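Local coordinates for 2,3-dihydroxybenzoate-AMP ligase (Mycobacterium smegmatis, PDB 5KEI), which belongs to the ANL superfamily of AMP-binding enzymes, with a large N-terminal part followed by a smaller C-terminal domain, at residues A[479-488]-A[499-510]; A[509-517]-A[527-535]. All coordinates share one frame; numbering follows the deposited sequence.

Both contacts lie within the C-terminal domain of this AMP-binding enzyme, and the chain makes them in series. Interaction 1 closes first: 479-488 runs out along strand 482-492 and 499-510 returns along strand 498-505, a hairpin. The chain then enters helix 512-521, and interaction 2 closes the next loop when 527-535 brings strand 532-535 back to pack against that helix. The loops neither nest nor cross, but they share Pro509 and Val510, and their centres are about 9 Å apart. Strand 498-505 is the middle strand of the three, bonded to strand 532-535 on its other edge, where Ala501 O lies 2.8 Å from Val534 N. Separately, the Asp531 side chain probably accepts a hydrogen bond, its OD2 2.7 Å from Ile499 N.

Interaction 1: A[479-488]-A[499-510]; sequences HPSVWAAAAV and ICAVVVFNGPPV
Strands 485-488 and 499-505 run antiparallel, their axes 4.6 Å apart at closest and 161° between directions, with Ala484-Val504, Ala486-Val502 and Val488-Cys500 as hydrogen-bonded pairs. The ladder is interrupted at one point, where Val504 O receives two donors: Trp483 N at 2.8 Å, nearly along the C=O axis, and Ala484 N more weakly at 3.3 Å. On the face with Ala486, the branches Val488 CG2 and Val502 CG2 meet at 4.0 Å, and Ile552 of helix 549-553 packs against all three residues. On the other face the Val482 side chain lies roughly perpendicular to that of Val503. Val482 CG1, anti to the backbone N (chi1 -176°), reaches Val503 CG1 at 3.7 Å. At the loop end Asn506 binds through two groups: its N donates to Ser481 O (2.6 Å), and its ND2 to Pro480 O (3.3 Å). That same ND2 sits at the edge of the Trp483 ring, 3.6 Å from CE3, with amide and ring planes 65° apart. Trp483 NE1 is hydrogen-bonded to Glu423 OE1. Two neighbouring residues facing one opposite residue define a classic beta bulge, here in the antiparallel hairpin of the C-terminal domain.

Interaction 2: A[509-517]-A[527-535]; sequences PVSLAELHA and HSRPDALVP
His516 NE2 donates to Pro530 O at 2.8 Å, with an N-H...O angle of 161°; the oxygen lies at the ring edge, close to its plane, and the nitrogen lies in the carbonyl plane. This bond ties the helix to the loop leading into the last strand of a beta-alpha-beta unit, made of strand 498-505, helix 512-521 and strand 532-535. The two strands are parallel neighbours, so the helix forms the crossover, and the axes of helix 512-517 and strand 532-535 pass 9.1 Å apart at 113°. One face of the His516 ring is covered by Arg529, whose CB makes a CH-pi contact 3.8 Å from the ring centroid. The extended arginine chain continues past the ring, CD lying 3.5 Å from ND1, and its guanidinium stands nearly perpendicular to the imidazole. Together, the bond at the edge and the chain over one face limit the ring's rotation. Arg529 NH2 is hydrogen-bonded to Val524 O, which helps to fix the far end.

Along the side of the helix facing the strand, the contact turns apolar. Leu512 and Leu533 lie alongside one another, pointing opposite ways, with Leu512 CD1 resting 3.8 Å from Leu533 CB and also near Pro530. Leu512's other branch, CD2, lies by the carbonyl of Asp531. Leu515 comes in square to Leu533, CD1 against CD1 at 3.5 Å, while Leu533 also packs on Val503 of the central strand. At the helix start, Ser511 and Glu514 form a capping box, both of its bonds weak: Ser511 OG accepts from Glu514 N and Glu514 OE1 from Ser511 N. Leu533's first torsion, 167°, swings CG away from its own N, and the second turns CD2 to the residue before the cap, a rather short approach of 3.1 Å to Val510 O.

Interaction 1: A[479-488]-A[499-510]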
loop_
_atom_site.group_PDB
_atom_site.type_symbol
_atom_site.label_atom_id
_atom_site.label_comp_id
_atom_site.label_asym_id
_atom_site.label_seq_id
_atom_site.Cartn_x
_atom_site.Cartn_y
_atom_site.Cartn_z
ATOM N N HIS A 479 14.603 -10.117 -14.473
ATOM C CA HIS A 479 15.227 -10.225 -15.789
ATOM C C HIS A 479 14.173 -9.937 -16.867
ATOM O O HIS A 479 13.052 -10.484 -16.827
ATOM C CB HIS A 479 15.829 -11.617 -15.964
ATOM C CG HIS A 479 16.863 -11.722 -17.038
ATOM N ND1 HIS A 479 16.558 -11.650 -18.381
ATOM C CD2 HIS A 479 18.199 -11.943 -16.969
ATOM C CE1 HIS A 479 17.663 -11.798 -19.092
ATOM N NE2 HIS A 479 18.673 -11.983 -18.259
ATOM N N PRO A 480 14.520 -9.063 -17.828
ATOM C CA PRO A 480 13.629 -8.683 -18.937
ATOM C C PRO A 480 13.270 -9.856 -19.851
ATOM O O PRO A 480 12.275 -9.792 -20.571
ATOM C CB PRO A 480 14.443 -7.631 -19.698
ATOM C CG PRO A 480 15.868 -7.906 -19.322
ATOM C CD PRO A 480 15.813 -8.363 -17.895
ATOM N N SER A 481 14.065 -10.917 -19.822
ATOM C CA SER A 481 13.780 -12.086 -20.648
ATOM C C SER A 481 12.897 -13.103 -19.934
ATOM O O SER A 481 12.279 -13.944 -20.577
ATOM C CB SER A 481 15.082 -12.752 -21.106
ATOM O OG SER A 481 15.789 -11.917 -22.016
ATOM N N VAL A 482 12.832 -13.022 -18.608
ATOM C CA VAL A 482 11.973 -13.919 -17.839
ATOM C C VAL A 482 10.577 -13.318 -17.632
ATOM O O VAL A 482 10.390 -12.346 -16.870
ATOM C CB VAL A 482 12.581 -14.253 -16.467
ATOM C CG1 VAL A 482 11.708 -15.265 -15.735
ATOM C CG2 VAL A 482 14.001 -14.775 -16.623
ATOM N N TRP A 483 9.602 -13.900 -18.327
ATOM C CA TRP A 483 8.215 -13.494 -18.179
ATOM C C TRP A 483 7.621 -14.066 -16.901
ATOM O O TRP A 483 7.235 -13.311 -16.023
ATOM C CB TRP A 483 7.380 -13.937 -19.378
ATOM C CG TRP A 483 5.956 -13.457 -19.271
ATOM C CD1 TRP A 483 4.857 -14.203 -18.935
ATOM C CD2 TRP A 483 5.484 -12.120 -19.479
ATOM N NE1 TRP A 483 3.732 -13.411 -18.926
ATOM C CE2 TRP A 483 4.090 -12.124 -19.264
ATOM C CE3 TRP A 483 6.102 -10.916 -19.839
ATOM C CZ2 TRP A 483 3.301 -10.978 -19.397
ATOM C CZ3 TRP A 483 5.321 -9.780 -19.973
ATOM C CH2 TRP A 483 3.939 -9.818 -19.748
ATOM N N ALA A 484 7.530 -15.397 -16.829
ATOM C CA ALA A 484 7.097 -16.129 -15.632
ATOM C C ALA A 484 8.224 -17.067 -15.175
ATOM O O ALA A 484 9.059 -17.463 -15.986
ATOM C CB ALA A 484 5.826 -16.919 -15.912
ATOM N N ALA A 485 8.264 -17.415 -13.891
ATOM C CA ALA A 485 9.315 -18.300 -13.378
ATOM C C ALA A 485 8.791 -19.215 -12.286
ATOM O O ALA A 485 7.926 -18.822 -11.509
ATOM C CB ALA A 485 10.493 -17.494 -12.854
ATOM N N ALA A 486 9.314 -20.436 -12.227
ATOM C CA ALA A 486 9.001 -21.357 -11.134
ATOM C C ALA A 486 10.250 -22.116 -10.655
ATOM O O ALA A 486 10.877 -22.844 -11.418
ATOM C CB ALA A 486 7.917 -22.334 -11.559
ATOM N N ALA A 487 10.621 -21.914 -9.394
ATOM C CA ALA A 487 11.728 -22.646 -8.793
ATOM C C ALA A 487 11.151 -23.904 -8.175
ATOM O O ALA A 487 10.280 -23.846 -7.306
ATOM C CB ALA A 487 12.467 -21.801 -7.748
ATOM N N VAL A 488 11.611 -25.047 -8.656
ATOM C CA VAL A 488 11.025 -26.313 -8.269
ATOM C C VAL A 488 12.101 -27.214 -7.639
ATOM O O VAL A 488 13.291 -27.114 -7.972
ATOM C CB VAL A 488 10.366 -26.990 -9.492
ATOM C CG1 VAL A 488 9.541 -28.147 -9.064
ATOM C CG2 VAL A 488 9.476 -25.987 -10.235
ATOM N N ILE A 499 17.601 -27.351 -7.339
ATOM C CA ILE A 499 16.730 -26.275 -7.782
ATOM C C ILE A 499 16.558 -26.240 -9.320
ATOM O O ILE A 499 17.486 -25.916 -10.059
ATOM C CB ILE A 499 17.264 -24.912 -7.292
ATOM C CG1 ILE A 499 17.274 -24.847 -5.753
ATOM C CG2 ILE A 499 16.423 -23.793 -7.859
ATOM C CD1 ILE A 499 17.992 -23.616 -5.191
ATOM N N CYS A 500 15.365 -26.570 -9.802
ATOM C CA CYS A 500 15.097 -26.422 -11.225
ATOM C C CYS A 500 14.257 -25.183 -11.531
ATOM O O CYS A 500 13.100 -25.066 -11.091
ATOM C CB CYS A 500 14.406 -27.657 -11.782
ATOM S SG CYS A 500 14.507 -27.681 -13.572
ATOM N N ALA A 501 14.851 -24.260 -12.285
ATOM C CA ALA A 501 14.155 -23.052 -12.724
ATOM C C ALA A 501 13.433 -23.311 -14.035
ATOM O O ALA A 501 14.041 -23.382 -15.104
ATOM C CB ALA A 501 15.114 -21.874 -12.867
ATOM N N VAL A 502 12.127 -23.477 -13.918
ATOM C CA VAL A 502 11.251 -23.592 -15.060
ATOM C C VAL A 502 10.759 -22.193 -15.446
ATOM O O VAL A 502 10.037 -21.542 -14.695
ATOM C CB VAL A 502 10.064 -24.530 -14.755
ATOM C CG1 VAL A 502 9.309 -24.834 -16.027
ATOM C CG2 VAL A 502 10.571 -25.804 -14.126
ATOM N N VAL A 503 11.153 -21.741 -16.627
ATOM C CA VAL A 503 10.963 -20.357 -17.015
ATOM C C VAL A 503 10.152 -20.202 -18.311
ATOM O O VAL A 503 10.350 -20.955 -19.264
ATOM C CB VAL A 503 12.344 -19.672 -17.190
ATOM C CG1 VAL A 503 12.211 -18.283 -17.855
ATOM C CG2 VAL A 503 13.066 -19.593 -15.857
ATOM N N VAL A 504 9.242 -19.228 -18.339
ATOM C CA VAL A 504 8.639 -18.781 -19.595
ATOM C C VAL A 504 9.371 -17.541 -20.086
ATOM O O VAL A 504 9.306 -16.488 -19.450
ATOM C CB VAL A 504 7.153 -18.459 -19.441
ATOM C CG1 VAL A 504 6.587 -17.880 -20.746
ATOM C CG2 VAL A 504 6.398 -19.694 -19.010
ATOM N N PHE A 505 10.069 -17.667 -21.212
ATOM C CA PHE A 505 10.880 -16.569 -21.727
ATOM C C PHE A 505 10.080 -15.569 -22.526
ATOM O O PHE A 505 9.055 -15.898 -23.138
ATOM C CB PHE A 505 12.015 -17.082 -22.609
ATOM C CG PHE A 505 13.151 -17.689 -21.848
ATOM C CD1 PHE A 505 14.001 -16.893 -21.106
ATOM C CD2 PHE A 505 13.388 -19.058 -21.901
ATOM C CE1 PHE A 505 15.062 -17.449 -20.416
ATOM C CE2 PHE A 505 14.443 -19.621 -21.214
ATOM C CZ PHE A 505 15.283 -18.812 -20.471
ATOM N N ASN A 506 10.578 -14.339 -22.537
ATOM C CA ASN A 506 9.954 -13.266 -23.294
ATOM C C ASN A 506 10.380 -13.273 -24.759
ATOM O O ASN A 506 9.615 -13.659 -25.646
ATOM C CB ASN A 506 10.299 -11.928 -22.670
ATOM C CG ASN A 506 9.107 -11.053 -22.528
ATOM O OD1 ASN A 506 8.137 -11.177 -23.277
ATOM N ND2 ASN A 506 9.158 -10.154 -21.570
ATOM N N GLY A 507 11.610 -12.837 -25.004
ATOM C CA GLY A 507 12.203 -12.952 -26.321
ATOM C C GLY A 507 12.982 -14.250 -26.417
ATOM O O GLY A 507 12.529 -15.288 -25.915
ATOM N N PRO A 508 14.161 -14.205 -27.059
ATOM C CA PRO A 508 15.001 -15.399 -27.197
ATOM C C PRO A 508 15.488 -15.877 -25.831
ATOM O O PRO A 508 15.771 -15.037 -24.969
ATOM C CB PRO A 508 16.173 -14.915 -28.067
ATOM C CG PRO A 508 15.695 -13.651 -28.706
ATOM C CD PRO A 508 14.777 -13.029 -27.696
ATOM N N PRO A 509 15.579 -17.205 -25.630
ATOM C CA PRO A 509 15.942 -17.694 -24.301
ATOM C C PRO A 509 17.349 -17.286 -23.886
ATOM O O PRO A 509 18.165 -16.839 -24.690
ATOM C CB PRO A 509 15.813 -19.215 -24.438
ATOM C CG PRO A 509 15.911 -19.481 -25.881
ATOM C CD PRO A 509 15.293 -18.309 -26.560
ATOM N N VAL A 510 17.604 -17.431 -22.596
ATOM C CA VAL A 510 18.846 -17.010 -21.984
ATOM C C VAL A 510 19.440 -18.237 -21.304
ATOM O O VAL A 510 18.701 -19.070 -20.793
ATOM C CB VAL A 510 18.584 -15.840 -20.998
ATOM C CG1 VAL A 510 19.484 -15.899 -19.795
ATOM C CG2 VAL A 510 18.698 -14.495 -21.722
#

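Interaction 2: A[509-517]-A[527-535]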
loop_
_atom_site.group_PDB
_atom_site.type_symbol
_atom_site.label_atom_id
_atom_site.label_comp_id
_atom_site.label_asym_id
_atom_site.label_seq_id
_atom_site.Cartn_x
_atom_site.Cartn_y
_atom_site.Cartn_z
ATOM N N PRO A 509 15.579 -17.205 -25.630
ATOM C CA PRO A 509 15.942 -17.694 -24.301
ATOM C C PRO A 509 17.349 -17.286 -23.886
ATOM O O PRO A 509 18.165 -16.839 -24.690
ATOM C CB PRO A 509 15.813 -19.215 -24.438
ATOM C CG PRO A 509 15.911 -19.481 -25.881
ATOM C CD PRO A 509 15.293 -18.309 -26.560
ATOM N N VAL A 510 17.604 -17.431 -22.596
ATOM C CA VAL A 510 18.846 -17.010 -21.984
ATOM C C VAL A 510 19.440 -18.237 -21.304
ATOM O O VAL A 510 18.701 -19.070 -20.793
ATOM C CB VAL A 510 18.584 -15.840 -20.998
ATOM C CG1 VAL A 510 19.484 -15.899 -19.795
ATOM C CG2 VAL A 510 18.698 -14.495 -21.722
ATOM N N SER A 511 20.762 -18.376 -21.326
ATOM C CA SER A 511 21.407 -19.546 -20.727
ATOM C C SER A 511 21.442 -19.461 -19.203
ATOM O O SER A 511 21.305 -18.380 -18.634
ATOM C CB SER A 511 22.828 -19.709 -21.261
ATOM O OG SER A 511 23.687 -18.723 -20.718
ATOM N N LEU A 512 21.638 -20.603 -18.553
ATOM C CA LEU A 512 21.685 -20.649 -17.101
ATOM C C LEU A 512 22.791 -19.740 -16.581
ATOM O O LEU A 512 22.637 -19.084 -15.552
ATOM C CB LEU A 512 21.902 -22.081 -16.613
ATOM C CG LEU A 512 21.902 -22.317 -15.094
ATOM C CD1 LEU A 512 20.488 -22.180 -14.524
ATOM C CD2 LEU A 512 22.517 -23.669 -14.712
ATOM N N ALA A 513 23.902 -19.684 -17.303
ATOM C CA ALA A 513 25.036 -18.900 -16.841
ATOM C C ALA A 513 24.720 -17.414 -16.888
ATOM O O ALA A 513 25.196 -16.646 -16.061
ATOM C CB ALA A 513 26.273 -19.211 -17.659
ATOM N N GLU A 514 23.902 -17.006 -17.847
ATOM C CA GLU A 514 23.463 -15.618 -17.881
ATOM C C GLU A 514 22.516 -15.326 -16.710
ATOM O O GLU A 514 22.711 -14.351 -15.981
ATOM C CB GLU A 514 22.818 -15.297 -19.232
ATOM C CG GLU A 514 23.840 -15.272 -20.387
ATOM C CD GLU A 514 23.262 -15.688 -21.741
ATOM O OE1 GLU A 514 22.057 -15.450 -21.994
ATOM O OE2 GLU A 514 24.024 -16.257 -22.556
ATOM N N LEU A 515 21.527 -16.186 -16.501
ATOM C CA LEU A 515 20.648 -16.061 -15.340
ATOM C C LEU A 515 21.438 -16.077 -14.033
ATOM O O LEU A 515 21.126 -15.326 -13.110
ATOM C CB LEU A 515 19.595 -17.171 -15.338
ATOM C CG LEU A 515 18.450 -16.936 -16.332
ATOM C CD1 LEU A 515 17.420 -18.056 -16.311
ATOM C CD2 LEU A 515 17.779 -15.606 -16.048
ATOM N N HIS A 516 22.460 -16.931 -13.954
ATOM C CA HIS A 516 23.355 -16.961 -12.788
ATOM C C HIS A 516 24.066 -15.616 -12.583
ATOM O O HIS A 516 24.160 -15.116 -11.468
ATOM C CB HIS A 516 24.397 -18.081 -12.930
ATOM C CG HIS A 516 23.979 -19.388 -12.329
ATOM N ND1 HIS A 516 24.685 -20.001 -11.311
ATOM C CD2 HIS A 516 22.933 -20.203 -12.597
ATOM C CE1 HIS A 516 24.090 -21.131 -10.988
ATOM N NE2 HIS A 516 23.018 -21.278 -11.751
ATOM N N ALA A 517 24.573 -15.034 -13.663
ATOM C CA ALA A 517 25.199 -13.713 -13.586
ATOM C C ALA A 517 24.212 -12.652 -13.072
ATOM O O ALA A 517 24.567 -11.801 -12.254
ATOM C CB ALA A 517 25.746 -13.314 -14.947
ATOM N N HIS A 527 24.678 -20.740 -3.500
ATOM C CA HIS A 527 23.983 -21.826 -2.815
ATOM C C HIS A 527 22.468 -21.706 -2.938
ATOM O O HIS A 527 21.729 -22.533 -2.394
ATOM C CB HIS A 527 24.379 -21.873 -1.337
ATOM C CG HIS A 527 24.008 -20.641 -0.562
ATOM N ND1 HIS A 527 22.701 -20.280 -0.309
ATOM C CD2 HIS A 527 24.779 -19.703 0.040
ATOM C CE1 HIS A 527 22.683 -19.168 0.403
ATOM N NE2 HIS A 527 23.931 -18.797 0.630
ATOM N N SER A 528 22.017 -20.665 -3.635
ATOM C CA SER A 528 20.600 -20.455 -3.886
ATOM C C SER A 528 20.322 -20.207 -5.363
ATOM O O SER A 528 19.264 -19.691 -5.722
ATOM C CB SER A 528 20.067 -19.281 -3.057
ATOM O OG SER A 528 19.980 -19.614 -1.685
ATOM N N ARG A 529 21.267 -20.562 -6.225
ATOM C CA ARG A 529 21.055 -20.376 -7.649
ATOM C C ARG A 529 20.570 -21.683 -8.249
ATOM O O ARG A 529 20.893 -22.751 -7.731
ATOM C CB ARG A 529 22.329 -19.881 -8.315
ATOM C CG ARG A 529 22.826 -18.570 -7.743
ATOM C CD ARG A 529 24.033 -18.073 -8.509
ATOM N NE ARG A 529 24.746 -17.048 -7.763
ATOM C CZ ARG A 529 26.046 -16.818 -7.880
ATOM N NH1 ARG A 529 26.771 -17.547 -8.719
ATOM N NH2 ARG A 529 26.617 -15.865 -7.155
ATOM N N PRO A 530 19.758 -21.609 -9.317
ATOM C CA PRO A 530 19.179 -22.842 -9.868
ATOM C C PRO A 530 20.257 -23.746 -10.461
ATOM O O PRO A 530 21.182 -23.230 -11.084
ATOM C CB PRO A 530 18.232 -22.344 -10.975
ATOM C CG PRO A 530 18.182 -20.873 -10.851
ATOM C CD PRO A 530 19.428 -20.438 -10.139
ATOM N N ASP A 531 20.132 -25.055 -10.272
ATOM C CA ASP A 531 21.069 -26.010 -10.848
ATOM C C ASP A 531 20.754 -26.271 -12.328
ATOM O O ASP A 531 21.635 -26.657 -13.111
ATOM C CB ASP A 531 21.047 -27.333 -10.070
ATOM C CG ASP A 531 21.262 -27.144 -8.577
ATOM O OD1 ASP A 531 22.425 -26.928 -8.155
ATOM O OD2 ASP A 531 20.259 -27.221 -7.824
ATOM N N ALA A 532 19.496 -26.065 -12.711
ATOM C CA ALA A 532 19.076 -26.339 -14.086
ATOM C C ALA A 532 18.022 -25.351 -14.548
ATOM O O ALA A 532 17.265 -24.811 -13.748
ATOM C CB ALA A 532 18.560 -27.759 -14.209
ATOM N N LEU A 533 17.982 -25.112 -15.850
ATOM C CA LEU A 533 17.032 -24.171 -16.424
ATOM C C LEU A 533 16.186 -24.874 -17.479
ATOM O O LEU A 533 16.730 -25.518 -18.374
ATOM C CB LEU A 533 17.775 -22.984 -17.023
ATOM C CG LEU A 533 16.968 -22.065 -17.929
ATOM C CD1 LEU A 533 16.011 -21.215 -17.103
ATOM C CD2 LEU A 533 17.915 -21.208 -18.731
ATOM N N VAL A 534 14.863 -24.780 -17.374
ATOM C CA VAL A 534 13.990 -25.466 -18.335
ATOM C C VAL A 534 12.883 -24.538 -18.838
ATOM O O VAL A 534 12.045 -24.085 -18.058
ATOM C CB VAL A 534 13.366 -26.744 -17.723
ATOM C CG1 VAL A 534 12.200 -27.223 -18.550
ATOM C CG2 VAL A 534 14.410 -27.847 -17.593
ATOM N N PRO A 535 12.899 -24.222 -20.146
ATOM C CA PRO A 535 11.875 -23.363 -20.755
ATOM C C PRO A 535 10.554 -24.081 -21.040
ATOM O O PRO A 535 10.530 -25.237 -21.451
ATOM C CB PRO A 535 12.533 -22.901 -22.065
ATOM C CG PRO A 535 13.997 -23.166 -21.877
ATOM C CD PRO A 535 14.054 -24.399 -21.037
#